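Local atomic coordinates of sensor protein CzcS (PDB entry 5GPO), a protein that senses zinc through its periplasmic sensor domain, the part described here, and as a histidine kinase probably signals through a two-component system to metal detoxification and antibiotic resistance. Residues 53-59 and 118-124; 76-81 and 93-97; 46-52 and 67-73. One frame throughout, in Å; residues are numbered along the deposited sequence.

Contact 1: residues 53-59 and 118-124; sequences LSILDSR and TPVQVLL
R59 lays its aliphatic chain across the ring of P119, with CD of R59 3.7 Å from CG of P119. The bend at chi3 (-62°) turns the guanidinium back over the proline, and CD of P119 sits under one face of it, toward the rim. D57 holds the group in this place. NE of R59 gives a nearly straight bond of 2.9 Å to OD1 of D57, and NH2 forms a salt bridge to OD2. Both D57 oxygens offer their syn lone pairs and lie close to the guanidinium plane, so the grip is side-on and bidentate. The anti lone pair of OD1 takes the backbone N of R59, which makes an Asx turn. The methyl CG2 of T118 packs beside OD2 of D57 and NH2 of R59.

Beyond this turn the strands pair antiparallel. S54 with L123 and L56 with Q121 are hydrogen-bonded pairs; N of L56 meets O of Q121 at 2.9 Å. S58 adds one more bond, from its N to O of P119.

L53, I55 and V122 share one face. CG of L53 and CG1 of V122 each stand anti to their own backbone N, and CD1 of L53 touches CG1 of V122 at 3.6 Å. CG2 of I55 meets CB of V120 at 3.8 Å. The face with S54, L56, Q121 and L123 lies against helix 75-86, while L17, I20 and L41 of the second subunit pack on the face of L53, I55 and V122. Strand 63-68 flanks 51-57, and strand 104-113 flanks 119-127, the middle strand of five.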
loop_
_atom_site.group_PDB
_atom_site.type_symbol
_atom_site.label_atom_id
_atom_site.label_comp_id
_atom_site.label_asym_id
_atom_site.label_seq_id
_atom_site.Cartn_x
_atom_site.Cartn_y
_atom_site.Cartn_z
ATOM N N LEU B 53 -8.516 2.040 3.505
ATOM C CA LEU B 53 -9.229 3.295 3.296
ATOM C C LEU B 53 -10.669 3.027 2.896
ATOM O O LEU B 53 -10.927 2.273 1.949
ATOM C CB LEU B 53 -8.526 4.149 2.240
ATOM C CG LEU B 53 -9.141 5.529 1.945
ATOM C CD1 LEU B 53 -9.257 6.359 3.223
ATOM C CD2 LEU B 53 -8.313 6.264 0.903
ATOM N N SER B 54 -11.603 3.627 3.639
ATOM C CA SER B 54 -13.034 3.541 3.364
ATOM C C SER B 54 -13.571 4.932 3.115
ATOM O O SER B 54 -13.357 5.845 3.928
ATOM C CB SER B 54 -13.802 2.908 4.527
ATOM O OG SER B 54 -13.550 1.529 4.641
ATOM N N ILE B 55 -14.269 5.112 1.999
ATOM C CA ILE B 55 -14.874 6.383 1.648
ATOM C C ILE B 55 -16.349 6.138 1.405
ATOM O O ILE B 55 -16.706 5.318 0.553
ATOM C CB ILE B 55 -14.185 6.994 0.424
ATOM C CG1 ILE B 55 -12.741 7.313 0.828
ATOM C CG2 ILE B 55 -14.939 8.234 -0.066
ATOM C CD1 ILE B 55 -12.044 8.203 -0.094
ATOM N N LEU B 56 -17.202 6.807 2.189
ATOM C CA LEU B 56 -18.651 6.634 2.158
ATOM C C LEU B 56 -19.305 7.925 1.698
ATOM O O LEU B 56 -18.879 9.012 2.096
ATOM C CB LEU B 56 -19.212 6.292 3.545
ATOM C CG LEU B 56 -18.421 5.311 4.404
ATOM C CD1 LEU B 56 -19.105 5.117 5.742
ATOM C CD2 LEU B 56 -18.292 4.012 3.670
ATOM N N ASP B 57 -20.339 7.797 0.864
ATOM C CA ASP B 57 -21.248 8.911 0.595
ATOM C C ASP B 57 -21.927 9.362 1.890
ATOM O O ASP B 57 -22.640 8.583 2.538
ATOM C CB ASP B 57 -22.284 8.468 -0.449
ATOM C CG ASP B 57 -22.991 9.640 -1.140
ATOM O OD1 ASP B 57 -23.548 10.508 -0.451
ATOM O OD2 ASP B 57 -23.001 9.682 -2.384
ATOM N N SER B 58 -21.691 10.625 2.276
ATOM C CA SER B 58 -22.271 11.173 3.496
ATOM C C SER B 58 -23.793 11.156 3.470
ATOM O O SER B 58 -24.426 11.103 4.523
ATOM C CB SER B 58 -21.813 12.619 3.711
ATOM O OG SER B 58 -20.410 12.714 3.925
ATOM N N ARG B 59 -24.394 11.256 2.292
ATOM C CA ARG B 59 -25.847 11.414 2.243
ATOM C C ARG B 59 -26.566 10.096 2.468
ATOM O O ARG B 59 -27.619 10.065 3.120
ATOM C CB ARG B 59 -26.239 12.046 0.913
ATOM C CG ARG B 59 -25.557 13.383 0.703
ATOM C CD ARG B 59 -25.564 13.775 -0.753
ATOM N NE ARG B 59 -24.823 12.838 -1.587
ATOM C CZ ARG B 59 -24.673 12.978 -2.900
ATOM N NH1 ARG B 59 -25.218 14.020 -3.513
ATOM N NH2 ARG B 59 -23.987 12.088 -3.600
ATOM N N THR B 118 -19.490 15.538 -4.327
ATOM C CA THR B 118 -20.030 14.504 -3.427
ATOM C C THR B 118 -19.530 14.716 -2.006
ATOM O O THR B 118 -18.310 14.740 -1.791
ATOM C CB THR B 118 -19.643 13.097 -3.885
ATOM O OG1 THR B 118 -20.024 12.893 -5.249
ATOM C CG2 THR B 118 -20.342 12.044 -3.000
ATOM N N PRO B 119 -20.410 14.840 -1.008
ATOM C CA PRO B 119 -19.939 14.879 0.380
ATOM C C PRO B 119 -19.648 13.461 0.854
ATOM O O PRO B 119 -20.471 12.555 0.683
ATOM C CB PRO B 119 -21.115 15.506 1.142
ATOM C CG PRO B 119 -22.302 15.121 0.344
ATOM C CD PRO B 119 -21.868 15.044 -1.098
ATOM N N VAL B 120 -18.454 13.263 1.416
ATOM C CA VAL B 120 -17.996 11.930 1.783
ATOM C C VAL B 120 -17.467 11.927 3.209
ATOM O O VAL B 120 -17.018 12.952 3.742
ATOM C CB VAL B 120 -16.919 11.371 0.812
ATOM C CG1 VAL B 120 -17.500 11.162 -0.600
ATOM C CG2 VAL B 120 -15.627 12.242 0.798
ATOM N N GLN B 121 -17.539 10.758 3.834
ATOM C CA GLN B 121 -16.876 10.486 5.100
ATOM C C GLN B 121 -15.717 9.542 4.817
ATOM O O GLN B 121 -15.895 8.536 4.122
ATOM C CB GLN B 121 -17.822 9.851 6.124
ATOM C CG GLN B 121 -19.137 10.596 6.368
ATOM C CD GLN B 121 -18.993 11.769 7.322
ATOM O OE1 GLN B 121 -17.901 12.291 7.525
ATOM N NE2 GLN B 121 -20.106 12.183 7.921
ATOM N N VAL B 122 -14.543 9.868 5.352
ATOM C CA VAL B 122 -13.293 9.189 5.021
ATOM C C VAL B 122 -12.799 8.505 6.281
ATOM O O VAL B 122 -12.582 9.164 7.305
ATOM C CB VAL B 122 -12.233 10.164 4.486
ATOM C CG1 VAL B 122 -10.887 9.418 4.250
ATOM C CG2 VAL B 122 -12.724 10.838 3.197
ATOM N N LEU B 123 -12.613 7.195 6.206
ATOM C CA LEU B 123 -12.191 6.382 7.342
ATOM C C LEU B 123 -10.852 5.744 6.991
ATOM O O LEU B 123 -10.797 4.819 6.173
ATOM C CB LEU B 123 -13.242 5.321 7.669
ATOM C CG LEU B 123 -14.661 5.825 7.925
ATOM C CD1 LEU B 123 -15.644 4.667 8.183
ATOM C CD2 LEU B 123 -14.701 6.775 9.099
ATOM N N LEU B 124 -9.776 6.228 7.607
ATOM C CA LEU B 124 -8.433 5.730 7.343
ATOM C C LEU B 124 -7.919 4.962 8.555
ATOM O O LEU B 124 -7.867 5.499 9.672
ATOM C CB LEU B 124 -7.493 6.884 6.986
ATOM C CG LEU B 124 -6.012 6.589 6.740
ATOM C CD1 LEU B 124 -5.794 5.678 5.532
ATOM C CD2 LEU B 124 -5.289 7.932 6.535
HETATM O O HOH W 1 -10.801 1.809 6.662
HETATM O O HOH W 2 -22.299 11.169 -6.372
#

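Contact 2: residues 76-81 and 93-97; sequences AANRAL and VFQSW. With SO4 (sulfate ion), chain H.
The indole of W97 lies broadside over the start of the helix segment 76-81. The methyl of A77 lies over its face. CB of A77 is 3.6 Å from the centroid of the five-membered ring and 17° off the normal, a CH-pi contact. CA of A77 sits beside the methyl at about the same height, over the centre of the whole ring system. The methyls of A76 and A80 approach more obliquely: CB of A76 touches CZ2 of W97, and CB of A80 touches CZ3 at 3.5 Å. W97 reaches this place because its CG stands anti to the backbone N (chi1 -161°), which carries the ring out from the strand to the helix.

Q95, two residues back, points to the same side. Its chain is extended and runs straight at the helix backbone. NE2 of Q95 donates to O of A77 at 2.8 Å. The oxygen lies nearly in the amide plane, and the bond comes from well off the C=O direction, at 125°. The helical bond from N of L81 already uses this oxygen, so it is held twice. OE1 of Q95 turns the other way, close to CB of A77, and accepts a hydrogen bond from water 3 at 3.0 Å. The same water donates to OD1 of N78.

L81 and V93 close the far end. Their branches run antiparallel alongside one another, and CD1 of L81 meets CG1 of V93 at 3.5 Å.

Small alanine side chains let the tryptophan come down close to the helix. A sulfate, likely a crystallisation component, accepts from N of A76 and from S74. The buried Q95 amide has a partner at each end, O of A77 for NE2 and water 3 for OE1. Its bond adds to the helical one, so the strand is tied to the helix without disturbing the helix's own bonding.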
loop_
_atom_site.group_PDB
_atom_site.type_symbol
_atom_site.label_atom_id
_atom_site.label_comp_id
_atom_site.label_asym_id
_atom_site.label_seq_id
_atom_site.Cartn_x
_atom_site.Cartn_y
_atom_site.Cartn_z
ATOM N N ALA B 76 -16.329 -3.248 13.251
ATOM C CA ALA B 76 -16.847 -2.632 14.471
ATOM C C ALA B 76 -16.220 -1.267 14.710
ATOM O O ALA B 76 -16.911 -0.313 15.086
ATOM C CB ALA B 76 -16.583 -3.541 15.672
ATOM N N ALA B 77 -14.911 -1.159 14.495
ATOM C CA ALA B 77 -14.224 0.103 14.718
ATOM C C ALA B 77 -14.715 1.173 13.755
ATOM O O ALA B 77 -14.972 2.310 14.165
ATOM C CB ALA B 77 -12.720 -0.094 14.576
ATOM N N ASN B 78 -14.833 0.826 12.466
ATOM C CA ASN B 78 -15.352 1.771 11.479
ATOM C C ASN B 78 -16.766 2.221 11.831
ATOM O O ASN B 78 -17.096 3.407 11.710
ATOM C CB ASN B 78 -15.318 1.142 10.085
ATOM C CG ASN B 78 -13.973 1.279 9.422
ATOM O OD1 ASN B 78 -13.002 1.716 10.044
ATOM N ND2 ASN B 78 -13.902 0.910 8.146
ATOM N N ARG B 79 -17.613 1.290 12.291
ATOM C CA ARG B 79 -18.963 1.666 12.706
ATOM C C ARG B 79 -18.917 2.689 13.846
ATOM O O ARG B 79 -19.605 3.719 13.797
ATOM C CB ARG B 79 -19.740 0.404 13.106
ATOM C CG ARG B 79 -21.197 0.648 13.503
ATOM C CD ARG B 79 -21.971 -0.661 13.698
ATOM N NE ARG B 79 -22.173 -1.379 12.436
ATOM C CZ ARG B 79 -21.735 -2.613 12.190
ATOM N NH1 ARG B 79 -21.088 -3.291 13.128
ATOM N NH2 ARG B 79 -21.964 -3.177 11.010
ATOM N N ALA B 80 -18.045 2.465 14.838
ATOM C CA ALA B 80 -17.941 3.394 15.963
ATOM C C ALA B 80 -17.388 4.747 15.521
ATOM O O ALA B 80 -17.871 5.797 15.970
ATOM C CB ALA B 80 -17.071 2.791 17.068
ATOM N N LEU B 81 -16.377 4.741 14.643
ATOM C CA LEU B 81 -15.807 5.989 14.142
ATOM C C LEU B 81 -16.810 6.754 13.290
ATOM O O LEU B 81 -16.948 7.974 13.430
ATOM C CB LEU B 81 -14.543 5.693 13.331
ATOM C CG LEU B 81 -13.863 6.906 12.704
ATOM C CD1 LEU B 81 -13.550 7.933 13.760
ATOM C CD2 LEU B 81 -12.589 6.459 11.998
ATOM N N VAL B 93 -11.490 12.986 13.789
ATOM C CA VAL B 93 -11.768 12.112 14.923
ATOM C C VAL B 93 -10.764 10.965 14.916
ATOM O O VAL B 93 -10.588 10.290 13.897
ATOM C CB VAL B 93 -13.210 11.571 14.864
ATOM C CG1 VAL B 93 -13.468 10.636 16.028
ATOM C CG2 VAL B 93 -14.227 12.717 14.869
ATOM N N PHE B 94 -10.122 10.730 16.057
ATOM C CA PHE B 94 -9.170 9.648 16.227
ATOM C C PHE B 94 -9.820 8.506 16.984
ATOM O O PHE B 94 -10.658 8.708 17.868
ATOM C CB PHE B 94 -7.923 10.099 16.990
ATOM C CG PHE B 94 -6.945 10.851 16.152
ATOM C CD1 PHE B 94 -5.976 10.168 15.428
ATOM C CD2 PHE B 94 -6.984 12.234 16.085
ATOM C CE1 PHE B 94 -5.055 10.860 14.644
ATOM C CE2 PHE B 94 -6.066 12.932 15.313
ATOM C CZ PHE B 94 -5.102 12.239 14.587
ATOM N N GLN B 95 -9.408 7.293 16.643
ATOM C CA GLN B 95 -9.950 6.121 17.306
ATOM C C GLN B 95 -8.849 5.094 17.456
ATOM O O GLN B 95 -8.240 4.694 16.461
ATOM C CB GLN B 95 -11.109 5.538 16.513
ATOM C CG GLN B 95 -11.690 4.306 17.147
ATOM C CD GLN B 95 -12.521 3.541 16.162
ATOM O OE1 GLN B 95 -11.997 3.019 15.165
ATOM N NE2 GLN B 95 -13.821 3.485 16.404
ATOM N N SER B 96 -8.583 4.688 18.689
ATOM C CA SER B 96 -7.816 3.482 18.929
ATOM C C SER B 96 -8.795 2.349 19.189
ATOM O O SER B 96 -9.914 2.571 19.661
ATOM C CB SER B 96 -6.845 3.655 20.095
ATOM O OG SER B 96 -5.998 4.772 19.872
ATOM N N TRP B 97 -8.389 1.137 18.823
ATOM C CA TRP B 97 -9.285 -0.007 18.887
ATOM C C TRP B 97 -8.447 -1.260 19.068
ATOM O O TRP B 97 -7.377 -1.383 18.466
ATOM C CB TRP B 97 -10.137 -0.106 17.617
ATOM C CG TRP B 97 -11.375 -0.947 17.748
ATOM C CD1 TRP B 97 -11.474 -2.301 17.556
ATOM C CD2 TRP B 97 -12.685 -0.492 18.087
ATOM N NE1 TRP B 97 -12.772 -2.709 17.753
ATOM C CE2 TRP B 97 -13.535 -1.622 18.082
ATOM C CE3 TRP B 97 -13.228 0.761 18.391
ATOM C CZ2 TRP B 97 -14.900 -1.535 18.375
ATOM C CZ3 TRP B 97 -14.587 0.852 18.675
ATOM C CH2 TRP B 97 -15.408 -0.294 18.670
HETATM S S SO4 H . -14.198 -6.663 14.119
HETATM O O1 SO4 H . -14.755 -7.439 15.236
HETATM O O2 SO4 H . -13.460 -7.555 13.220
HETATM O O3 SO4 H . -15.286 -6.019 13.401
HETATM O O4 SO4 H . -13.271 -5.675 14.683
HETATM O O HOH W 3 -11.979 2.502 12.192
#

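Contact 3: residues 46-52 and 67-73; sequences VAHSGLH and FGDQAAA
H52 is packed on both faces of its imidazole. CB of A73 lies over one face, 4.0 Å from the ring centroid, and O of F67 lies over the other, 3.3 Å from CD2 of H52. A chi1 of -173° swings the ring away from the backbone N and in between them. Beside it G68 pairs with H52 as a non-hydrogen-bonded antiparallel pair. G68 has no side chain, and its CA comes 3.3 Å from O of L51 and 4.1 Å from CA of H52.

D69 ties the loop 48-50 down. N of D69 donates to O of L51 at 2.7 Å, and OD2 of D69 takes N of G50 at 2.9 Å, on its anti side. OD1 takes N of A71, an Asx turn.

The other side is wetter. Water 5 links ND1 of H48 to OD1 of D69, and water 4 joins O of A47 to N of Q70. NE2 of H48 binds a sulfate.

The arrangement joins the end of helix 34-47 to the open end of the antiparallel beta hairpin 51-57 and 63-68, consistent with the PAS-like fold of periplasmic sensor domains.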
loop_
_atom_site.group_PDB
_atom_site.type_symbol
_atom_site.label_atom_id
_atom_site.label_comp_id
_atom_site.label_asym_id
_atom_site.label_seq_id
_atom_site.Cartn_x
_atom_site.Cartn_y
_atom_site.Cartn_z
ATOM N N VAL B 46 -1.171 -2.797 -2.399
ATOM C CA VAL B 46 -2.095 -2.090 -1.513
ATOM C C VAL B 46 -2.756 -3.053 -0.541
ATOM O O VAL B 46 -2.999 -2.719 0.627
ATOM C CB VAL B 46 -3.139 -1.353 -2.368
ATOM C CG1 VAL B 46 -4.055 -0.497 -1.496
ATOM C CG2 VAL B 46 -2.419 -0.546 -3.445
ATOM N N ALA B 47 -3.038 -4.270 -0.998
ATOM C CA ALA B 47 -3.802 -5.212 -0.194
ATOM C C ALA B 47 -3.054 -5.665 1.050
ATOM O O ALA B 47 -3.675 -6.212 1.962
ATOM C CB ALA B 47 -4.202 -6.417 -1.046
ATOM N N HIS B 48 -1.745 -5.436 1.125
ATOM C CA HIS B 48 -0.998 -5.817 2.314
ATOM C C HIS B 48 -0.098 -4.679 2.781
ATOM O O HIS B 48 0.908 -4.900 3.459
ATOM C CB HIS B 48 -0.236 -7.119 2.053
ATOM C CG HIS B 48 -1.136 -8.230 1.587
ATOM N ND1 HIS B 48 -1.872 -9.005 2.460
ATOM C CD2 HIS B 48 -1.476 -8.638 0.342
ATOM C CE1 HIS B 48 -2.597 -9.870 1.771
ATOM N NE2 HIS B 48 -2.377 -9.666 0.484
ATOM N N SER B 49 -0.498 -3.445 2.466
ATOM C CA SER B 49 0.185 -2.220 2.861
ATOM C C SER B 49 0.020 -1.869 4.337
ATOM O O SER B 49 0.613 -0.885 4.780
ATOM C CB SER B 49 -0.326 -1.056 2.017
ATOM O OG SER B 49 -1.655 -0.756 2.420
ATOM N N GLY B 50 -0.770 -2.620 5.103
ATOM C CA GLY B 50 -1.026 -2.267 6.488
ATOM C C GLY B 50 -1.918 -1.058 6.667
ATOM O O GLY B 50 -2.042 -0.543 7.778
ATOM N N LEU B 51 -2.539 -0.598 5.596
ATOM C CA LEU B 51 -3.417 0.552 5.613
ATOM C C LEU B 51 -4.721 0.165 4.925
ATOM O O LEU B 51 -4.737 -0.673 4.018
ATOM C CB LEU B 51 -2.744 1.741 4.913
ATOM C CG LEU B 51 -1.428 2.290 5.464
ATOM C CD1 LEU B 51 -0.713 3.041 4.365
ATOM C CD2 LEU B 51 -1.705 3.231 6.639
ATOM N N HIS B 52 -5.826 0.743 5.389
ATOM C CA HIS B 52 -7.101 0.509 4.734
ATOM C C HIS B 52 -7.849 1.830 4.631
ATOM O O HIS B 52 -7.779 2.665 5.538
ATOM C CB HIS B 52 -7.942 -0.525 5.489
ATOM C CG HIS B 52 -9.188 -0.930 4.758
ATOM N ND1 HIS B 52 -10.375 -0.243 4.883
ATOM C CD2 HIS B 52 -9.428 -1.941 3.887
ATOM C CE1 HIS B 52 -11.300 -0.816 4.130
ATOM N NE2 HIS B 52 -10.750 -1.847 3.510
ATOM N N PHE B 67 -10.585 0.008 -0.155
ATOM C CA PHE B 67 -9.434 -0.791 -0.561
ATOM C C PHE B 67 -8.364 -0.760 0.525
ATOM O O PHE B 67 -8.395 0.063 1.436
ATOM C CB PHE B 67 -8.858 -0.307 -1.898
ATOM C CG PHE B 67 -8.649 1.175 -1.971
ATOM C CD1 PHE B 67 -7.541 1.767 -1.380
ATOM C CD2 PHE B 67 -9.549 1.982 -2.647
ATOM C CE1 PHE B 67 -7.336 3.134 -1.456
ATOM C CE2 PHE B 67 -9.357 3.352 -2.727
ATOM C CZ PHE B 67 -8.244 3.931 -2.134
ATOM N N GLY B 68 -7.400 -1.667 0.397
ATOM C CA GLY B 68 -6.320 -1.733 1.355
ATOM C C GLY B 68 -6.262 -3.084 2.029
ATOM O O GLY B 68 -6.780 -4.084 1.514
ATOM N N ASP B 69 -5.678 -3.087 3.219
ATOM C CA ASP B 69 -5.311 -4.276 3.975
ATOM C C ASP B 69 -6.421 -4.627 4.969
ATOM O O ASP B 69 -6.790 -3.802 5.806
ATOM C CB ASP B 69 -3.996 -3.981 4.699
ATOM C CG ASP B 69 -3.303 -5.218 5.218
ATOM O OD1 ASP B 69 -3.999 -6.167 5.655
ATOM O OD2 ASP B 69 -2.046 -5.202 5.211
ATOM N N GLN B 70 -6.942 -5.853 4.904
ATOM C CA GLN B 70 -7.972 -6.207 5.878
ATOM C C GLN B 70 -7.401 -6.375 7.280
ATOM O O GLN B 70 -8.154 -6.298 8.253
ATOM C CB GLN B 70 -8.711 -7.481 5.469
ATOM C CG GLN B 70 -9.932 -7.246 4.555
ATOM C CD GLN B 70 -11.064 -6.445 5.184
ATOM O OE1 GLN B 70 -11.351 -6.573 6.374
ATOM N NE2 GLN B 70 -11.718 -5.602 4.371
ATOM N N ALA B 71 -6.101 -6.629 7.409
ATOM C CA ALA B 71 -5.511 -6.621 8.739
ATOM C C ALA B 71 -5.593 -5.241 9.379
ATOM O O ALA B 71 -5.578 -5.140 10.605
ATOM C CB ALA B 71 -4.059 -7.094 8.686
ATOM N N ALA B 72 -5.709 -4.182 8.582
ATOM C CA ALA B 72 -5.858 -2.839 9.122
ATOM C C ALA B 72 -7.311 -2.413 9.283
ATOM O O ALA B 72 -7.562 -1.282 9.709
ATOM C CB ALA B 72 -5.119 -1.823 8.233
ATOM N N ALA B 73 -8.278 -3.276 8.989
ATOM C CA ALA B 73 -9.679 -2.876 9.002
ATOM C C ALA B 73 -10.449 -3.607 10.094
ATOM O O ALA B 73 -10.191 -4.782 10.374
ATOM C CB ALA B 73 -10.336 -3.145 7.646
HETATM O O HOH W 4 -5.875 -7.704 2.714
HETATM O O HOH W 5 -2.846 -8.593 5.080
#

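The three contacts belong to one antiparallel sheet and the helices beside it. Contacts 1 and 3 share strand 51-57, with centres about 17 Å apart. They meet where N of L53 probably bonds to O of F67, 2.9 Å. Contacts 1 and 2 have centres about 14 Å apart and touch through helix 75-86: CD2 of L123 meets CD2 of L81 at 3.6 Å. Contact 3 leads directly into contact 2 along the chain, their centres about 16 Å apart. All three also touch the second subunit. H39 and D43 bind zinc on helix 34-47, whose end enters contact 3; the V46 side chain lies about 9 Å from the metal.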